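Local coordinates for protein E1 (Kluyveromyces marxianus, PDB 3VX6) that acts as an E1-like enzyme that activates the ubiquitin-like proteins ATG12 and ATG8 for conjugation to ATG5 and phosphatidylethanolamine in autophagy, at residues A[171-175]-A[176-180]; A[186-190]-A[191-195]. All coordinates share one frame; numbering follows the deposited sequence.

Contact 1: residues A[171-175]-A[176-180]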
ATOM      1  N   ILE A 171     -14.499   2.001  11.389  1.00 56.93           N
ATOM      2  CA  ILE A 171     -14.097   0.618  11.600  1.00 56.79           C
ATOM      3  C   ILE A 171     -15.213  -0.334  11.181  1.00 57.24           C
ATOM      4  O   ILE A 171     -14.955  -1.463  10.756  1.00 57.40           O
ATOM      5  CB  ILE A 171     -13.742   0.386  13.072  1.00 56.08           C
ATOM      6  CG1 ILE A 171     -12.615   1.342  13.471  1.00 55.19           C
ATOM      7  CG2 ILE A 171     -13.353  -1.064  13.295  1.00 56.32           C
ATOM      8  CD1 ILE A 171     -12.036   1.077  14.835  1.00 55.66           C
ATOM      9  N   LYS A 172     -16.452   0.136  11.289  1.00 57.28           N
ATOM     10  CA  LYS A 172     -17.608  -0.666  10.909  1.00 57.90           C
ATOM     11  C   LYS A 172     -17.582  -0.855   9.399  1.00 58.54           C
ATOM     12  O   LYS A 172     -18.238  -1.755   8.864  1.00 58.85           O
ATOM     13  CB  LYS A 172     -18.904   0.035  11.329  1.00 57.03           C
ATOM     14  N   GLN A 173     -16.814   0.002   8.723  1.00 57.66           N
ATOM     15  CA  GLN A 173     -16.693  -0.036   7.274  1.00 55.70           C
ATOM     16  C   GLN A 173     -15.561  -0.911   6.771  1.00 54.73           C
ATOM     17  O   GLN A 173     -14.549  -1.099   7.435  1.00 53.63           O
ATOM     18  CB  GLN A 173     -16.526   1.373   6.723  1.00 56.16           C
ATOM     19  CG  GLN A 173     -17.823   2.011   6.307  1.00 58.34           C
ATOM     20  CD  GLN A 173     -17.672   3.496   6.062  1.00 61.74           C
ATOM     21  OE1 GLN A 173     -16.734   3.936   5.387  1.00 63.08           O
ATOM     22  NE2 GLN A 173     -18.603   4.284   6.603  1.00 61.21           N
ATOM     23  N   ASN A 174     -15.756  -1.433   5.572  1.00 54.59           N
ATOM     24  CA  ASN A 174     -14.794  -2.308   4.937  1.00 54.14           C
ATOM     25  C   ASN A 174     -13.673  -1.514   4.241  1.00 52.37           C
ATOM     26  O   ASN A 174     -12.784  -2.103   3.628  1.00 52.82           O
ATOM     27  CB  ASN A 174     -15.529  -3.191   3.919  1.00 56.17           C
ATOM     28  CG  ASN A 174     -14.844  -4.525   3.698  1.00 59.70           C
ATOM     29  OD1 ASN A 174     -15.089  -5.202   2.699  1.00 62.91           O
ATOM     30  ND2 ASN A 174     -13.987  -4.918   4.636  1.00 62.81           N
ATOM     31  N   VAL A 175     -13.705  -0.187   4.336  1.00 50.20           N
ATOM     32  CA  VAL A 175     -12.679   0.629   3.684  1.00 47.11           C
ATOM     33  C   VAL A 175     -11.532   0.937   4.611  1.00 45.58           C
ATOM     34  O   VAL A 175     -11.707   0.980   5.827  1.00 46.33           O
ATOM     35  CB  VAL A 175     -13.242   1.961   3.162  1.00 45.34           C
ATOM     36  CG1 VAL A 175     -14.317   1.687   2.128  1.00 44.41           C
ATOM     37  CG2 VAL A 175     -13.791   2.776   4.308  1.00 45.20           C
ATOM     38  N   ILE A 176     -10.353   1.147   4.029  1.00 43.89           N
ATOM     39  CA  ILE A 176      -9.165   1.454   4.812  1.00 42.32           C
ATOM     40  C   ILE A 176      -8.884   2.959   4.770  1.00 40.57           C
ATOM     41  O   ILE A 176      -8.126   3.493   5.580  1.00 40.62           O
ATOM     42  CB  ILE A 176      -7.946   0.558   4.349  1.00 41.60           C
ATOM     43  CG1 ILE A 176      -6.626   1.302   4.481  1.00 40.88           C
ATOM     44  CG2 ILE A 176      -8.139   0.095   2.924  1.00 43.69           C
ATOM     45  CD1 ILE A 176      -6.265   2.052   3.253  1.00 40.59           C
ATOM     46  N   ILE A 177      -9.533   3.640   3.835  1.00 39.53           N
ATOM     47  CA  ILE A 177      -9.415   5.086   3.694  1.00 38.34           C
ATOM     48  C   ILE A 177     -10.807   5.675   3.432  1.00 38.84           C
ATOM     49  O   ILE A 177     -11.575   5.165   2.612  1.00 39.41           O
ATOM     50  CB  ILE A 177      -8.507   5.501   2.519  1.00 37.33           C
ATOM     51  CG1 ILE A 177      -7.056   5.113   2.784  1.00 35.95           C
ATOM     52  CG2 ILE A 177      -8.574   7.019   2.337  1.00 38.94           C
ATOM     53  CD1 ILE A 177      -6.118   5.508   1.652  1.00 33.95           C
ATOM     54  N   ALA A 178     -11.138   6.735   4.149  1.00 38.35           N
ATOM     55  CA  ALA A 178     -12.422   7.394   3.976  1.00 39.92           C
ATOM     56  C   ALA A 178     -12.205   8.867   4.288  1.00 41.33           C
ATOM     57  O   ALA A 178     -11.074   9.302   4.519  1.00 42.38           O
ATOM     58  CB  ALA A 178     -13.465   6.793   4.924  1.00 37.36           C
ATOM     59  N   CYS A 179     -13.273   9.644   4.268  1.00 41.79           N
ATOM     60  CA  CYS A 179     -13.141  11.044   4.595  1.00 43.69           C
ATOM     61  C   CYS A 179     -14.315  11.407   5.470  1.00 44.55           C
ATOM     62  O   CYS A 179     -15.209  10.592   5.696  1.00 44.33           O
ATOM     63  CB  CYS A 179     -13.102  11.915   3.333  1.00 45.14           C
ATOM     64  SG  CYS A 179     -14.652  12.087   2.427  1.00 50.01           S
ATOM     65  N   VAL A 180     -14.301  12.623   5.997  1.00 45.87           N
ATOM     66  CA  VAL A 180     -15.381  13.063   6.853  1.00 45.16           C
ATOM     67  C   VAL A 180     -15.977  14.327   6.256  1.00 45.44           C
ATOM     68  O   VAL A 180     -15.252  15.237   5.860  1.00 46.61           O
ATOM     69  CB  VAL A 180     -14.875  13.329   8.272  1.00 44.06           C
ATOM     70  CG1 VAL A 180     -16.050  13.458   9.215  1.00 45.12           C
ATOM     71  CG2 VAL A 180     -13.961  12.199   8.719  1.00 44.03           C
TER
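Val175 and Ala178 meet side chain to side chain where the chain leaves the loop after helix 165-171 and enters strand 177-181. Branch CG2 of Val175 comes to 4.1 Å from CB of Ala178, a van der Waals touch between two methyl groups three residues apart. The first torsion of Val175 explains it: CG2 sits between the backbone N and the carbonyl carbon, which turns this branch along the following chain, where it also lies 3.7 Å from the backbone O of Ile177. Gln173 points its CB toward the strand segment, and its OE1 approaches the Ala178 methyl CB at 4.4 Å, a loose packing contact. Ile176 and Ile177 point away from 171-175, though CB of Ile176 still touches Val175.

A second shell surrounds this corner. Phe170 of helix 165-171 packs against both Val175 and Ala178, and Ile185 of strand 184-186 touches Gln173 and Ala178, so the small methyl is shared by loop, helix and strand. Ile176 and Ile177 pack on Phe201 of strand 198-202 and on Ile121. Backbone hydrogen bonds pair Ile176 with Lys202 and Ala178 with Val200. Val175 O and Ile177 O accept bonds from Lys202 NZ and Asn118 ND2, and the side-chain ND2 of Asn174 donates to Asn76 O.

This is the connection from helix 165-171 to strand 177-181, a strand of the six-stranded mixed sheet. Side-chain packing, chiefly Val175 on Ala178, makes the contact, while the polar groups named as hydrogen-bonded find their partners outside the two segments.

Contact 2: residues A[186-190]-A[191-195]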
ATOM      1  N   GLN A 186     -17.646   9.598   4.920  1.00 46.63           N
ATOM      2  CA  GLN A 186     -18.064   9.506   3.528  1.00 47.55           C
ATOM      3  C   GLN A 186     -16.930   8.934   2.671  1.00 48.46           C
ATOM      4  O   GLN A 186     -15.754   9.011   3.043  1.00 47.55           O
ATOM      5  CB  GLN A 186     -18.444  10.900   3.014  1.00 47.61           C
ATOM      6  CG  GLN A 186     -19.551  11.571   3.798  1.00 48.72           C
ATOM      7  CD  GLN A 186     -20.901  10.939   3.542  1.00 50.02           C
ATOM      8  OE1 GLN A 186     -21.918  11.378   4.072  1.00 48.64           O
ATOM      9  NE2 GLN A 186     -20.917   9.900   2.713  1.00 52.97           N
ATOM     10  N   LYS A 187     -17.276   8.373   1.517  1.00 49.20           N
ATOM     11  CA  LYS A 187     -16.261   7.807   0.643  1.00 51.05           C
ATOM     12  C   LYS A 187     -15.234   8.868   0.241  1.00 50.90           C
ATOM     13  O   LYS A 187     -15.585  10.009  -0.057  1.00 49.46           O
ATOM     14  CB  LYS A 187     -16.917   7.209  -0.603  1.00 53.63           C
ATOM     15  CG  LYS A 187     -17.840   6.041  -0.296  1.00 55.26           C
ATOM     16  CD  LYS A 187     -18.452   5.459  -1.554  1.00 57.46           C
ATOM     17  CE  LYS A 187     -19.428   4.351  -1.190  1.00 59.06           C
ATOM     18  NZ  LYS A 187     -20.183   3.824  -2.369  1.00 59.84           N
ATOM     19  N   ALA A 188     -13.963   8.479   0.244  1.00 50.30           N
ATOM     20  CA  ALA A 188     -12.877   9.387  -0.119  1.00 50.10           C
ATOM     21  C   ALA A 188     -12.908   9.704  -1.612  1.00 50.00           C
ATOM     22  O   ALA A 188     -11.899   9.591  -2.304  1.00 51.78           O
ATOM     23  CB  ALA A 188     -11.542   8.777   0.241  1.00 48.27           C
ATOM     24  N   THR A 189     -14.072  10.102  -2.099  1.00 48.60           N
ATOM     25  CA  THR A 189     -14.234  10.438  -3.495  1.00 46.81           C
ATOM     26  C   THR A 189     -13.703  11.849  -3.797  1.00 46.80           C
ATOM     27  O   THR A 189     -13.419  12.629  -2.884  1.00 47.01           O
ATOM     28  CB  THR A 189     -15.717  10.270  -3.878  1.00 45.69           C
ATOM     29  OG1 THR A 189     -16.539  11.086  -3.037  1.00 44.23           O
ATOM     30  CG2 THR A 189     -16.118   8.826  -3.685  1.00 42.26           C
ATOM     31  N   PRO A 190     -13.535  12.189  -5.082  1.00 46.99           N
ATOM     32  CA  PRO A 190     -13.022  13.530  -5.364  1.00 48.43           C
ATOM     33  C   PRO A 190     -13.874  14.684  -4.846  1.00 49.47           C
ATOM     34  O   PRO A 190     -13.375  15.528  -4.090  1.00 52.19           O
ATOM     35  CB  PRO A 190     -12.880  13.536  -6.887  1.00 47.40           C
ATOM     36  CG  PRO A 190     -12.544  12.104  -7.195  1.00 46.71           C
ATOM     37  CD  PRO A 190     -13.530  11.363  -6.300  1.00 46.76           C
ATOM     38  N   ASP A 191     -15.146  14.740  -5.240  1.00 49.28           N
ATOM     39  CA  ASP A 191     -15.999  15.832  -4.776  1.00 48.46           C
ATOM     40  C   ASP A 191     -16.115  15.869  -3.254  1.00 47.19           C
ATOM     41  O   ASP A 191     -16.262  16.940  -2.661  1.00 48.41           O
ATOM     42  CB  ASP A 191     -17.382  15.760  -5.419  1.00 48.50           C
ATOM     43  CG  ASP A 191     -17.345  16.063  -6.911  1.00 51.04           C
ATOM     44  OD1 ASP A 191     -16.470  16.837  -7.368  1.00 48.96           O
ATOM     45  OD2 ASP A 191     -18.213  15.535  -7.635  1.00 55.06           O
ATOM     46  N   ASN A 192     -16.047  14.700  -2.626  1.00 45.63           N
ATOM     47  CA  ASN A 192     -16.096  14.618  -1.176  1.00 43.73           C
ATOM     48  C   ASN A 192     -14.787  15.135  -0.636  1.00 43.28           C
ATOM     49  O   ASN A 192     -14.758  15.844   0.369  1.00 43.46           O
ATOM     50  CB  ASN A 192     -16.280  13.183  -0.712  1.00 40.97           C
ATOM     51  CG  ASN A 192     -17.717  12.771  -0.711  1.00 40.00           C
ATOM     52  OD1 ASN A 192     -18.596  13.574  -1.030  1.00 38.45           O
ATOM     53  ND2 ASN A 192     -17.978  11.520  -0.350  1.00 39.61           N
ATOM     54  N   LEU A 193     -13.702  14.785  -1.317  1.00 42.90           N
ATOM     55  CA  LEU A 193     -12.381  15.224  -0.885  1.00 43.01           C
ATOM     56  C   LEU A 193     -12.225  16.722  -1.034  1.00 42.09           C
ATOM     57  O   LEU A 193     -11.494  17.339  -0.270  1.00 42.47           O
ATOM     58  CB  LEU A 193     -11.285  14.486  -1.660  1.00 42.70           C
ATOM     59  CG  LEU A 193     -11.178  13.022  -1.227  1.00 42.55           C
ATOM     60  CD1 LEU A 193     -10.386  12.225  -2.249  1.00 44.39           C
ATOM     61  CD2 LEU A 193     -10.546  12.950   0.150  1.00 43.02           C
ATOM     62  N   LYS A 194     -12.924  17.309  -1.998  1.00 41.16           N
ATOM     63  CA  LYS A 194     -12.856  18.750  -2.200  1.00 41.80           C
ATOM     64  C   LYS A 194     -13.542  19.519  -1.079  1.00 42.77           C
ATOM     65  O   LYS A 194     -13.211  20.685  -0.844  1.00 43.83           O
ATOM     66  CB  LYS A 194     -13.491  19.137  -3.531  1.00 40.68           C
ATOM     67  CG  LYS A 194     -12.662  18.723  -4.725  1.00 42.43           C
ATOM     68  CD  LYS A 194     -13.333  19.077  -6.029  1.00 43.01           C
ATOM     69  CE  LYS A 194     -12.437  18.707  -7.204  1.00 45.87           C
ATOM     70  NZ  LYS A 194     -13.117  18.911  -8.520  1.00 49.01           N
ATOM     71  N   VAL A 195     -14.476  18.866  -0.380  1.00 42.28           N
ATOM     72  CA  VAL A 195     -15.219  19.508   0.703  1.00 40.93           C
ATOM     73  C   VAL A 195     -15.092  18.838   2.070  1.00 41.68           C
ATOM     74  O   VAL A 195     -15.555  19.380   3.072  1.00 42.85           O
ATOM     75  CB  VAL A 195     -16.737  19.600   0.370  1.00 40.93           C
ATOM     76  CG1 VAL A 195     -16.930  20.122  -1.047  1.00 39.95           C
ATOM     77  CG2 VAL A 195     -17.399  18.237   0.531  1.00 39.89           C
TER
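Asn192 reaches back from the first turn of helix 190-195 to the loop before it, and its ND2 donates a hydrogen bond to Lys187 O at 2.8 Å. The bond is nearly straight, with an N-H...O angle of 163°; it arrives in the carbonyl plane on a lone pair, and the acceptor lies close to the plane of the Asn192 amide. With CG anti to the carbonyl carbon (chi1 -84°), the side chain is directed back past the helix start. The side chain of Thr189, the N-cap residue, crosses it obliquely. With OG1 between the backbone N and the carbonyl carbon (chi1 57°), the Thr189 hydroxyl comes near Lys187 O and gives it a weak hydrogen bond at 3.3 Å. Lys187 O thus receives both side chains. With an alanine in place of Asn192 the amide donor is gone, and Lys187 O would probably be left with the weak Thr189 hydroxyl as its side-chain partner while a gap opens against Cys179 and Ile181.

Farther along, Lys194 N bonds to Pro190 O at 2.8 Å, a regular helical link. Leu193 also points toward the loop, its CD2 meeting CB of Ala188, the centre of an inverse gamma turn, at 4.3 Å.

Leu193 and Pro190 pack on Leu225 of helix 215-225, and Leu193 O accepts a hydrogen bond from Trp222 of that helix. On the sheet side, Asn192 rests against Cys179 and Ile181 of strand 177-181, setting the short helix between strand and helix.

Overall arrangement
The two contacts follow one another along the chain, contact 1 closing before contact 2 opens, with centres about 12 Å apart. Strand 177-181, entered in contact 1, is followed by strand 184-186, whose last residue opens contact 2; the two are antiparallel neighbours in a six-stranded mixed sheet, with 184-186 outermost. Their junction is direct: Cys179 O lies 2.7 Å from Gln186 N, a probable hydrogen bond, and Ala178 CB packs 3.7 Å from Gln186 O. Contact 1 is thus the helix-to-strand turn and contact 2 the strand-to-helix turn at the two ends of hairpin 177-181/184-186, which forms one edge of the sheet within this chain.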